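Long-range contacts in toll-like receptor 13 (PDB 4Z0C), which recognises and binds single-stranded 23S ribosomal RNA of bacteria and signals through MYD88 and TRAF6 to start an inflammatory response: residues Y1-Y9 and N678-S689; Q664-N674 and L700-C709. All coordinates share one frame; numbering follows the deposited sequence.

Contact 1. Residues Y1-Y9 and N678-S689. With nucleotides of chain C.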
loop_
_atom_site.group_PDB
_atom_site.type_symbol
_atom_site.label_atom_id
_atom_site.label_comp_id
_atom_site.label_asym_id
_atom_site.label_seq_id
_atom_site.Cartn_x
_atom_site.Cartn_y
_atom_site.Cartn_z
ATOM N N TYR A 1 15.904 -20.278 -33.548
ATOM C CA TYR A 1 16.649 -19.267 -32.817
ATOM C C TYR A 1 15.947 -18.989 -31.497
ATOM O O TYR A 1 15.243 -17.987 -31.301
ATOM C CB TYR A 1 16.821 -18.017 -33.655
ATOM C CG TYR A 1 17.701 -16.941 -33.073
ATOM C CD1 TYR A 1 18.551 -17.180 -31.989
ATOM C CD2 TYR A 1 17.639 -15.658 -33.594
ATOM C CE1 TYR A 1 19.333 -16.154 -31.464
ATOM C CE2 TYR A 1 18.385 -14.643 -33.087
ATOM C CZ TYR A 1 19.225 -14.882 -32.030
ATOM O OH TYR A 1 19.940 -13.818 -31.584
ATOM N N GLY A 2 16.178 -19.929 -30.598
ATOM C CA GLY A 2 15.715 -19.877 -29.239
ATOM C C GLY A 2 16.382 -21.110 -28.697
ATOM O O GLY A 2 16.563 -22.082 -29.437
ATOM N N PHE A 3 16.764 -21.071 -27.427
ATOM C CA PHE A 3 17.472 -22.181 -26.827
ATOM C C PHE A 3 16.536 -22.900 -25.870
ATOM O O PHE A 3 15.354 -22.567 -25.782
ATOM C CB PHE A 3 18.713 -21.681 -26.098
ATOM C CG PHE A 3 19.407 -20.530 -26.793
ATOM C CD1 PHE A 3 19.658 -20.561 -28.156
ATOM C CD2 PHE A 3 19.809 -19.415 -26.072
ATOM C CE1 PHE A 3 20.296 -19.500 -28.783
ATOM C CE2 PHE A 3 20.446 -18.344 -26.695
ATOM C CZ PHE A 3 20.688 -18.386 -28.044
ATOM N N ASN A 4 17.065 -23.869 -25.135
ATOM C CA ASN A 4 16.247 -24.660 -24.222
ATOM C C ASN A 4 16.245 -24.095 -22.801
ATOM O O ASN A 4 15.197 -23.683 -22.303
ATOM C CB ASN A 4 16.712 -26.121 -24.219
ATOM C CG ASN A 4 16.015 -26.964 -23.157
ATOM O OD1 ASN A 4 14.924 -26.634 -22.690
ATOM N ND2 ASN A 4 16.642 -28.074 -22.789
ATOM N N LYS A 5 17.407 -24.101 -22.152
ATOM C CA LYS A 5 17.528 -23.696 -20.753
ATOM C C LYS A 5 17.924 -22.232 -20.561
ATOM O O LYS A 5 17.687 -21.662 -19.506
ATOM C CB LYS A 5 18.542 -24.589 -20.043
ATOM C CG LYS A 5 17.958 -25.404 -18.914
ATOM C CD LYS A 5 17.280 -26.655 -19.410
ATOM C CE LYS A 5 16.917 -27.553 -18.242
ATOM N NZ LYS A 5 16.095 -28.718 -18.670
ATOM N N CYS A 6 18.481 -21.621 -21.601
ATOM C CA CYS A 6 19.086 -20.295 -21.525
ATOM C C CYS A 6 18.375 -19.308 -22.434
ATOM O O CYS A 6 17.737 -19.702 -23.413
ATOM C CB CYS A 6 20.554 -20.366 -22.001
ATOM S SG CYS A 6 21.673 -21.435 -21.063
ATOM N N THR A 7 18.545 -18.017 -22.174
ATOM C CA THR A 7 18.030 -17.018 -23.106
ATOM C C THR A 7 19.058 -15.945 -23.365
ATOM O O THR A 7 19.942 -15.710 -22.550
ATOM C CB THR A 7 16.705 -16.337 -22.604
ATOM O OG1 THR A 7 16.288 -15.346 -23.552
ATOM C CG2 THR A 7 16.896 -15.660 -21.238
ATOM N N GLN A 8 18.954 -15.302 -24.518
ATOM C CA GLN A 8 19.746 -14.103 -24.750
ATOM C C GLN A 8 19.133 -12.905 -24.025
ATOM O O GLN A 8 17.936 -12.873 -23.740
ATOM C CB GLN A 8 19.910 -13.818 -26.248
ATOM C CG GLN A 8 20.962 -14.727 -26.923
ATOM C CD GLN A 8 21.076 -14.519 -28.426
ATOM O OE1 GLN A 8 21.975 -15.053 -29.054
ATOM N NE2 GLN A 8 20.155 -13.748 -29.007
ATOM N N TYR A 9 19.987 -11.953 -23.695
ATOM C CA TYR A 9 19.577 -10.674 -23.141
ATOM C C TYR A 9 18.987 -9.814 -24.254
ATOM O O TYR A 9 19.540 -9.702 -25.328
ATOM C CB TYR A 9 20.794 -9.995 -22.497
ATOM C CG TYR A 9 20.609 -8.561 -22.064
ATOM C CD1 TYR A 9 19.528 -8.171 -21.258
ATOM C CD2 TYR A 9 21.544 -7.595 -22.423
ATOM C CE1 TYR A 9 19.379 -6.844 -20.865
ATOM C CE2 TYR A 9 21.411 -6.276 -22.018
ATOM C CZ TYR A 9 20.340 -5.905 -21.239
ATOM O OH TYR A 9 20.245 -4.578 -20.864
ATOM N N ASN A 678 13.729 -21.165 -37.036
ATOM C CA ASN A 678 14.568 -20.889 -38.205
ATOM C C ASN A 678 15.001 -19.441 -38.394
ATOM O O ASN A 678 16.059 -19.187 -38.991
ATOM C CB ASN A 678 13.899 -21.398 -39.501
ATOM C CG ASN A 678 13.857 -22.910 -39.578
ATOM O OD1 ASN A 678 14.876 -23.588 -39.435
ATOM N ND2 ASN A 678 12.671 -23.446 -39.776
ATOM N N THR A 679 14.180 -18.498 -37.931
ATOM C CA THR A 679 14.506 -17.082 -38.104
ATOM C C THR A 679 15.824 -16.789 -37.418
ATOM O O THR A 679 16.093 -17.310 -36.355
ATOM C CB THR A 679 13.403 -16.132 -37.570
ATOM O OG1 THR A 679 13.736 -14.774 -37.889
ATOM C CG2 THR A 679 13.194 -16.292 -36.056
ATOM N N GLU A 680 16.671 -15.997 -38.054
ATOM C CA GLU A 680 17.970 -15.657 -37.477
ATOM C C GLU A 680 17.910 -14.209 -37.039
ATOM O O GLU A 680 18.873 -13.663 -36.509
ATOM C CB GLU A 680 19.079 -15.885 -38.514
ATOM C CG GLU A 680 19.083 -17.320 -39.033
ATOM C CD GLU A 680 20.141 -17.597 -40.086
ATOM O OE1 GLU A 680 20.034 -17.005 -41.180
ATOM O OE2 GLU A 680 21.037 -18.437 -39.853
ATOM N N GLU A 681 16.761 -13.587 -37.284
ATOM C CA GLU A 681 16.589 -12.178 -37.003
ATOM C C GLU A 681 15.952 -12.005 -35.627
ATOM O O GLU A 681 16.237 -11.036 -34.920
ATOM C CB GLU A 681 15.720 -11.543 -38.083
ATOM C CG GLU A 681 15.342 -10.099 -37.829
ATOM C CD GLU A 681 16.417 -9.124 -38.297
ATOM O OE1 GLU A 681 16.279 -7.915 -37.995
ATOM O OE2 GLU A 681 17.383 -9.562 -38.978
ATOM N N VAL A 682 15.125 -12.971 -35.232
ATOM C CA VAL A 682 14.375 -12.846 -34.000
ATOM C C VAL A 682 14.686 -13.948 -33.003
ATOM O O VAL A 682 14.537 -15.131 -33.301
ATOM C CB VAL A 682 12.845 -12.828 -34.240
ATOM C CG1 VAL A 682 12.106 -12.681 -32.895
ATOM C CG2 VAL A 682 12.461 -11.696 -35.178
ATOM N N HIS A 683 15.098 -13.536 -31.803
ATOM C CA HIS A 683 15.321 -14.464 -30.700
ATOM C C HIS A 683 14.037 -14.703 -29.898
ATOM O O HIS A 683 13.262 -13.785 -29.679
ATOM C CB HIS A 683 16.447 -13.998 -29.759
ATOM C CG HIS A 683 16.683 -14.947 -28.631
ATOM N ND1 HIS A 683 17.325 -16.154 -28.800
ATOM C CD2 HIS A 683 16.288 -14.912 -27.334
ATOM C CE1 HIS A 683 17.345 -16.810 -27.653
ATOM N NE2 HIS A 683 16.723 -16.075 -26.748
ATOM N N ILE A 684 13.837 -15.946 -29.470
ATOM C CA ILE A 684 12.630 -16.358 -28.778
ATOM C C ILE A 684 12.960 -17.185 -27.534
ATOM O O ILE A 684 13.276 -18.366 -27.632
ATOM C CB ILE A 684 11.623 -17.078 -29.741
ATOM C CG1 ILE A 684 11.013 -16.039 -30.683
ATOM C CG2 ILE A 684 10.487 -17.791 -28.971
ATOM C CD1 ILE A 684 10.588 -16.553 -31.959
ATOM N N PRO A 685 12.898 -16.536 -26.359
ATOM C CA PRO A 685 13.308 -17.069 -25.056
ATOM C C PRO A 685 12.732 -18.434 -24.700
ATOM O O PRO A 685 11.509 -18.600 -24.577
ATOM C CB PRO A 685 12.771 -16.028 -24.063
ATOM C CG PRO A 685 12.514 -14.798 -24.849
ATOM C CD PRO A 685 12.684 -15.080 -26.310
ATOM N N PHE A 686 13.648 -19.377 -24.498
ATOM C CA PHE A 686 13.368 -20.718 -23.987
ATOM C C PHE A 686 12.504 -21.557 -24.919
ATOM O O PHE A 686 11.979 -22.590 -24.512
ATOM C CB PHE A 686 12.777 -20.663 -22.577
ATOM C CG PHE A 686 13.540 -19.763 -21.634
ATOM C CD1 PHE A 686 14.831 -20.089 -21.232
ATOM C CD2 PHE A 686 12.977 -18.587 -21.165
ATOM C CE1 PHE A 686 15.550 -19.264 -20.376
ATOM C CE2 PHE A 686 13.688 -17.756 -20.301
ATOM C CZ PHE A 686 14.985 -18.103 -19.905
ATOM N N LEU A 687 12.418 -21.116 -26.174
ATOM C CA LEU A 687 11.626 -21.750 -27.235
ATOM C C LEU A 687 11.689 -23.271 -27.226
ATOM O O LEU A 687 10.658 -23.938 -27.221
ATOM C CB LEU A 687 12.104 -21.261 -28.604
ATOM C CG LEU A 687 11.587 -22.034 -29.828
ATOM C CD1 LEU A 687 10.086 -21.789 -30.015
ATOM C CD2 LEU A 687 12.355 -21.639 -31.071
ATOM N N ARG A 688 12.910 -23.805 -27.185
ATOM C CA ARG A 688 13.144 -25.250 -27.259
ATOM C C ARG A 688 12.693 -26.037 -26.034
ATOM O O ARG A 688 12.882 -27.255 -25.981
ATOM C CB ARG A 688 14.624 -25.549 -27.522
ATOM C CG ARG A 688 15.161 -24.946 -28.798
ATOM C CD ARG A 688 16.541 -25.471 -29.123
ATOM N NE ARG A 688 16.641 -25.730 -30.557
ATOM C CZ ARG A 688 16.589 -26.944 -31.104
ATOM N NH1 ARG A 688 16.469 -28.023 -30.335
ATOM N NH2 ARG A 688 16.667 -27.080 -32.418
ATOM N N SER A 689 12.115 -25.343 -25.053
ATOM C CA SER A 689 11.586 -25.978 -23.848
ATOM C C SER A 689 10.056 -25.954 -23.761
ATOM O O SER A 689 9.473 -26.651 -22.921
ATOM C CB SER A 689 12.166 -25.302 -22.609
ATOM O OG SER A 689 11.662 -23.987 -22.465
ATOM P P A C 6 15.481 -5.214 -18.158
ATOM O OP1 A C 6 16.352 -4.246 -17.440
ATOM O OP2 A C 6 14.826 -4.725 -19.387
ATOM O "O5'" A C 6 16.334 -6.525 -18.436
ATOM C "C5'" A C 6 15.756 -7.689 -19.038
ATOM C "C4'" A C 6 16.383 -8.958 -18.502
ATOM O "O4'" A C 6 17.817 -8.942 -18.772
ATOM C "C3'" A C 6 16.252 -9.156 -17.000
ATOM O "O3'" A C 6 16.252 -10.555 -16.735
ATOM C "C2'" A C 6 17.546 -8.538 -16.467
ATOM O "O2'" A C 6 17.938 -9.003 -15.196
ATOM C "C1'" A C 6 18.547 -8.951 -17.544
ATOM N N9 A C 6 19.669 -8.029 -17.733
ATOM C C8 A C 6 19.687 -6.657 -17.590
ATOM N N7 A C 6 20.850 -6.110 -17.909
ATOM C C5 A C 6 21.638 -7.181 -18.314
ATOM C C6 A C 6 22.964 -7.269 -18.788
ATOM N N6 A C 6 23.765 -6.216 -18.938
ATOM N N1 A C 6 23.447 -8.491 -19.111
ATOM C C2 A C 6 22.634 -9.548 -18.970
ATOM N N3 A C 6 21.375 -9.599 -18.534
ATOM C C4 A C 6 20.923 -8.368 -18.221
#
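His-683 slots its imidazole between the aromatic rings of Tyr-1 and Phe-3 and the side chain of Gln-8. Toward Tyr-1 it turns an edge, in an offset edge-to-face pair with the planes at 67°, and its CB lies over the face of the phenol, 3.9 Å from the ring centroid. CE1 stands over one face of the Phe-3 ring, offset toward its rim, while CB of Gln-8 covers one imidazole face. A weak hydrogen bond from NE2 to Thr-7 OG1, 3.3 Å long, ties the far edge of the ring. Tyr-1 CG lies anti to the backbone N (chi1 -174°), which carries the phenol across His-683 to where its OH receives a 2.6 Å bond from Gln-8 NE2. The contact joins the two ends of the leucine-rich-repeat solenoid: residues 1-9, with Cys-6 bridged to Cys-18, belong to the N-terminal end, and 678-689 to the LRRCT cap. Backbone bonds reinforce the join, Ile-684 N to Tyr-1 O and Arg-688 N to Phe-3 O, each 3.1 Å. Phe-686, within the type II turn 684-687, offers a face to Thr-7 CB. Beyond the join, Tyr-9 lays its ring over the base of A6 of chain C, CZ lying 3.4 Å from C5.

Contact 2. Residues Q664-N674 and L700-C709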
loop_
_atom_site.group_PDB
_atom_site.type_symbol
_atom_site.label_atom_id
_atom_site.label_comp_id
_atom_site.label_asym_id
_atom_site.label_seq_id
_atom_site.Cartn_x
_atom_site.Cartn_y
_atom_site.Cartn_z
ATOM N N GLN A 664 -0.347 -24.491 -28.158
ATOM C CA GLN A 664 -0.812 -25.843 -28.406
ATOM C C GLN A 664 -0.006 -26.532 -29.501
ATOM O O GLN A 664 0.330 -25.918 -30.518
ATOM C CB GLN A 664 -2.289 -25.837 -28.753
ATOM C CG GLN A 664 -3.075 -24.780 -28.021
ATOM C CD GLN A 664 -4.470 -25.247 -27.694
ATOM O OE1 GLN A 664 -4.658 -26.094 -26.818
ATOM N NE2 GLN A 664 -5.459 -24.726 -28.416
ATOM N N CYS A 665 0.323 -27.801 -29.275
ATOM C CA CYS A 665 0.976 -28.600 -30.297
ATOM C C CYS A 665 -0.050 -29.112 -31.308
ATOM O O CYS A 665 -0.388 -30.294 -31.332
ATOM C CB CYS A 665 1.738 -29.764 -29.666
ATOM S SG CYS A 665 3.136 -29.238 -28.648
ATOM N N THR A 666 -0.540 -28.197 -32.136
ATOM C CA THR A 666 -1.456 -28.519 -33.210
ATOM C C THR A 666 -0.968 -27.750 -34.422
ATOM O O THR A 666 -0.021 -26.959 -34.325
ATOM C CB THR A 666 -2.909 -28.062 -32.920
ATOM O OG1 THR A 666 -2.996 -26.636 -33.051
ATOM C CG2 THR A 666 -3.358 -28.468 -31.520
ATOM N N CYS A 667 -1.661 -27.942 -35.540
ATOM C CA CYS A 667 -1.316 -27.311 -36.806
ATOM C C CYS A 667 -1.544 -25.802 -36.795
ATOM O O CYS A 667 -1.029 -25.097 -37.661
ATOM C CB CYS A 667 -2.118 -27.946 -37.957
ATOM S SG CYS A 667 -1.614 -29.634 -38.389
ATOM N N ASP A 668 -2.327 -25.303 -35.840
ATOM C CA ASP A 668 -2.543 -23.860 -35.739
ATOM C C ASP A 668 -1.224 -23.138 -35.482
ATOM O O ASP A 668 -1.060 -21.980 -35.854
ATOM C CB ASP A 668 -3.542 -23.534 -34.637
ATOM C CG ASP A 668 -4.950 -23.968 -34.988
ATOM O OD1 ASP A 668 -5.122 -25.132 -35.395
ATOM O OD2 ASP A 668 -5.882 -23.146 -34.867
ATOM N N ASN A 669 -0.283 -23.841 -34.861
ATOM C CA ASN A 669 1.018 -23.273 -34.534
ATOM C C ASN A 669 2.135 -23.727 -35.445
ATOM O O ASN A 669 3.313 -23.466 -35.156
ATOM C CB ASN A 669 1.383 -23.593 -33.077
ATOM C CG ASN A 669 0.601 -22.763 -32.104
ATOM O OD1 ASN A 669 0.433 -21.565 -32.312
ATOM N ND2 ASN A 669 0.078 -23.397 -31.058
ATOM N N LEU A 670 1.772 -24.412 -36.532
ATOM C CA LEU A 670 2.770 -24.970 -37.443
ATOM C C LEU A 670 3.651 -23.884 -38.047
ATOM O O LEU A 670 4.856 -24.018 -38.039
ATOM C CB LEU A 670 2.134 -25.832 -38.542
ATOM C CG LEU A 670 3.156 -26.413 -39.528
ATOM C CD1 LEU A 670 4.138 -27.291 -38.774
ATOM C CD2 LEU A 670 2.488 -27.199 -40.646
ATOM N N TRP A 671 3.064 -22.795 -38.543
ATOM C CA TRP A 671 3.909 -21.718 -39.058
ATOM C C TRP A 671 4.875 -21.170 -37.987
ATOM O O TRP A 671 6.072 -20.978 -38.252
ATOM C CB TRP A 671 3.091 -20.558 -39.647
ATOM C CG TRP A 671 4.030 -19.432 -40.034
ATOM C CD1 TRP A 671 4.746 -19.320 -41.199
ATOM C CD2 TRP A 671 4.404 -18.301 -39.226
ATOM N NE1 TRP A 671 5.524 -18.181 -41.174
ATOM C CE2 TRP A 671 5.332 -17.540 -39.974
ATOM C CE3 TRP A 671 4.034 -17.852 -37.953
ATOM C CZ2 TRP A 671 5.892 -16.352 -39.486
ATOM C CZ3 TRP A 671 4.596 -16.668 -37.471
ATOM C CH2 TRP A 671 5.507 -15.933 -38.238
ATOM N N PHE A 672 4.357 -20.939 -36.779
ATOM C CA PHE A 672 5.160 -20.362 -35.704
ATOM C C PHE A 672 6.345 -21.257 -35.322
ATOM O O PHE A 672 7.468 -20.787 -35.243
ATOM C CB PHE A 672 4.305 -20.041 -34.461
ATOM C CG PHE A 672 5.115 -19.516 -33.288
ATOM C CD1 PHE A 672 5.602 -18.213 -33.296
ATOM C CD2 PHE A 672 5.421 -20.340 -32.206
ATOM C CE1 PHE A 672 6.342 -17.729 -32.228
ATOM C CE2 PHE A 672 6.168 -19.870 -31.144
ATOM C CZ PHE A 672 6.630 -18.562 -31.155
ATOM N N LYS A 673 6.081 -22.546 -35.121
ATOM C CA LYS A 673 7.098 -23.515 -34.734
ATOM C C LYS A 673 8.283 -23.554 -35.703
ATOM O O LYS A 673 9.441 -23.568 -35.278
ATOM C CB LYS A 673 6.469 -24.902 -34.602
ATOM C CG LYS A 673 7.450 -26.058 -34.686
ATOM C CD LYS A 673 6.700 -27.351 -34.992
ATOM C CE LYS A 673 7.639 -28.517 -35.283
ATOM N NZ LYS A 673 8.237 -28.439 -36.652
ATOM N N ASN A 674 7.993 -23.574 -37.001
ATOM C CA ASN A 674 9.054 -23.571 -38.011
ATOM C C ASN A 674 9.800 -22.244 -38.118
ATOM O O ASN A 674 11.028 -22.224 -38.220
ATOM C CB ASN A 674 8.495 -23.986 -39.374
ATOM C CG ASN A 674 8.183 -25.462 -39.436
ATOM O OD1 ASN A 674 8.915 -26.280 -38.884
ATOM N ND2 ASN A 674 7.054 -25.804 -40.041
ATOM N N LEU A 700 7.416 -31.834 -26.507
ATOM C CA LEU A 700 7.774 -30.439 -26.747
ATOM C C LEU A 700 7.172 -29.895 -28.027
ATOM O O LEU A 700 7.063 -30.617 -29.024
ATOM C CB LEU A 700 9.292 -30.301 -26.851
ATOM C CG LEU A 700 10.160 -30.781 -25.693
ATOM C CD1 LEU A 700 11.623 -30.798 -26.119
ATOM C CD2 LEU A 700 9.949 -29.883 -24.505
ATOM N N LEU A 701 6.820 -28.610 -28.012
ATOM C CA LEU A 701 6.351 -27.922 -29.221
ATOM C C LEU A 701 7.350 -28.100 -30.351
ATOM O O LEU A 701 6.999 -28.185 -31.526
ATOM C CB LEU A 701 6.201 -26.423 -28.955
ATOM C CG LEU A 701 5.797 -25.584 -30.169
ATOM C CD1 LEU A 701 4.383 -25.953 -30.603
ATOM C CD2 LEU A 701 5.925 -24.090 -29.882
ATOM N N ILE A 702 8.608 -28.183 -29.947
ATOM C CA ILE A 702 9.743 -28.174 -30.841
ATOM C C ILE A 702 9.795 -29.468 -31.670
ATOM O O ILE A 702 10.358 -29.498 -32.772
ATOM C CB ILE A 702 11.037 -27.908 -30.018
ATOM C CG1 ILE A 702 12.069 -27.151 -30.822
ATOM C CG2 ILE A 702 11.589 -29.180 -29.334
ATOM C CD1 ILE A 702 13.459 -27.497 -30.388
ATOM N N ASP A 703 9.203 -30.529 -31.117
ATOM C CA ASP A 703 9.186 -31.845 -31.745
ATOM C C ASP A 703 7.778 -32.204 -32.156
ATOM O O ASP A 703 7.245 -33.224 -31.721
ATOM C CB ASP A 703 9.668 -32.896 -30.756
ATOM C CG ASP A 703 11.061 -32.606 -30.242
ATOM O OD1 ASP A 703 11.907 -32.163 -31.055
ATOM O OD2 ASP A 703 11.310 -32.798 -29.025
ATOM N N PHE A 704 7.193 -31.402 -33.035
ATOM C CA PHE A 704 5.797 -31.594 -33.393
ATOM C C PHE A 704 5.732 -32.201 -34.778
ATOM O O PHE A 704 6.305 -31.664 -35.736
ATOM C CB PHE A 704 5.019 -30.277 -33.322
ATOM C CG PHE A 704 3.663 -30.349 -33.947
ATOM C CD1 PHE A 704 2.616 -30.959 -33.278
ATOM C CD2 PHE A 704 3.433 -29.813 -35.204
ATOM C CE1 PHE A 704 1.367 -31.036 -33.852
ATOM C CE2 PHE A 704 2.182 -29.886 -35.788
ATOM C CZ PHE A 704 1.148 -30.497 -35.111
ATOM N N ASP A 705 5.065 -33.350 -34.862
ATOM C CA ASP A 705 4.932 -34.067 -36.125
ATOM C C ASP A 705 4.319 -33.194 -37.220
ATOM O O ASP A 705 3.096 -33.026 -37.307
ATOM C CB ASP A 705 4.125 -35.348 -35.936
ATOM C CG ASP A 705 4.394 -36.368 -37.025
ATOM O OD1 ASP A 705 5.359 -36.175 -37.798
ATOM O OD2 ASP A 705 3.637 -37.357 -37.107
ATOM N N ASP A 706 5.203 -32.648 -38.048
ATOM C CA ASP A 706 4.861 -31.696 -39.097
ATOM C C ASP A 706 3.937 -32.353 -40.140
ATOM O O ASP A 706 3.139 -31.693 -40.813
ATOM C CB ASP A 706 6.165 -31.200 -39.731
ATOM C CG ASP A 706 6.024 -29.862 -40.417
ATOM O OD1 ASP A 706 4.979 -29.612 -41.052
ATOM O OD2 ASP A 706 6.977 -29.056 -40.315
ATOM N N ALA A 707 4.052 -33.673 -40.238
ATOM C CA ALA A 707 3.381 -34.477 -41.257
ATOM C C ALA A 707 1.844 -34.471 -41.202
ATOM O O ALA A 707 1.181 -34.725 -42.205
ATOM C CB ALA A 707 3.918 -35.907 -41.226
ATOM N N MET A 708 1.283 -34.183 -40.033
ATOM C CA MET A 708 -0.155 -34.364 -39.804
ATOM C C MET A 708 -1.083 -33.316 -40.431
ATOM O O MET A 708 -2.302 -33.447 -40.362
ATOM C CB MET A 708 -0.427 -34.449 -38.295
ATOM C CG MET A 708 0.358 -35.542 -37.573
ATOM S SD MET A 708 0.005 -37.204 -38.194
ATOM C CE MET A 708 1.415 -37.523 -39.263
ATOM N N CYS A 709 -0.511 -32.285 -41.038
ATOM C CA CYS A 709 -1.294 -31.157 -41.529
ATOM C C CYS A 709 -1.552 -31.259 -43.029
ATOM O O CYS A 709 -1.059 -30.441 -43.807
ATOM C CB CYS A 709 -0.569 -29.846 -41.216
ATOM S SG CYS A 709 0.082 -29.739 -39.515
#
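Phe-704 pushes its ring into a hollow formed by the backbone of Cys-665 to Cys-667 and the side chains of Leu-670 and Lys-673. CE1 comes 3.2 Å from Cys-665 O, CZ lies against the carbonyl carbon of Thr-666, and Leu-670 CD1 touches the ring edge near its plane. With CG anti to the backbone N (chi1 168°), the ring is directed into this hollow, and the aliphatic part of Lys-673 runs obliquely past its root, CE 3.7 Å from Phe-704 CB. Leu-701 makes a second bump: its CD1 packs 4.0 Å from Cys-665 SG, and its CD2 reaches the edge of the Phe-672 ring. Disulfides clasp the packing, as expected of an LRRCT cap, the cysteine-rich module that closes the C-terminal end of a leucine-rich-repeat solenoid. Cys-667 SG is bonded to Cys-709 SG at 2.0 Å with a chi3 of -96°, joining the 3-10 turn just ahead of helix 670-678 to the chain's last residue, while Cys-665 pairs with Cys-692. Leu-670 nestles beside this bridge, CD2 3.7 Å from Cys-709 SG, with Asp-706 OD1 against its methyls. At the rim, Asn-674 ND2 gives Asp-706 OD2 a 3.3 Å hydrogen bond at 158°, reaching the syn side of the carboxylate from somewhat out of its plane. Lys-673 NZ adds a long salt bridge to the same oxygen.

Overall arrangement
Contacts 1 and 2 lie side by side at the C-terminal end of the solenoid, their centres about 17 Å apart and on the same side of the chain's centre. Their segments alternate in sequence: 1-9, 664-674, 678-689, 700-709. Helix 670-678 links them, its first five residues belonging to contact 2 and its last residue to contact 1. They also touch directly, where Arg-688 and Ser-689 pack on Ile-702 and Leu-700. Contact 2 lies wholly within the LRRCT cap and closes it on itself, while contact 1 brings that cap against the N-terminal end, bridging 668 intervening residues so that the two ends of the repeat array meet, consistent with a ring-like ectodomain.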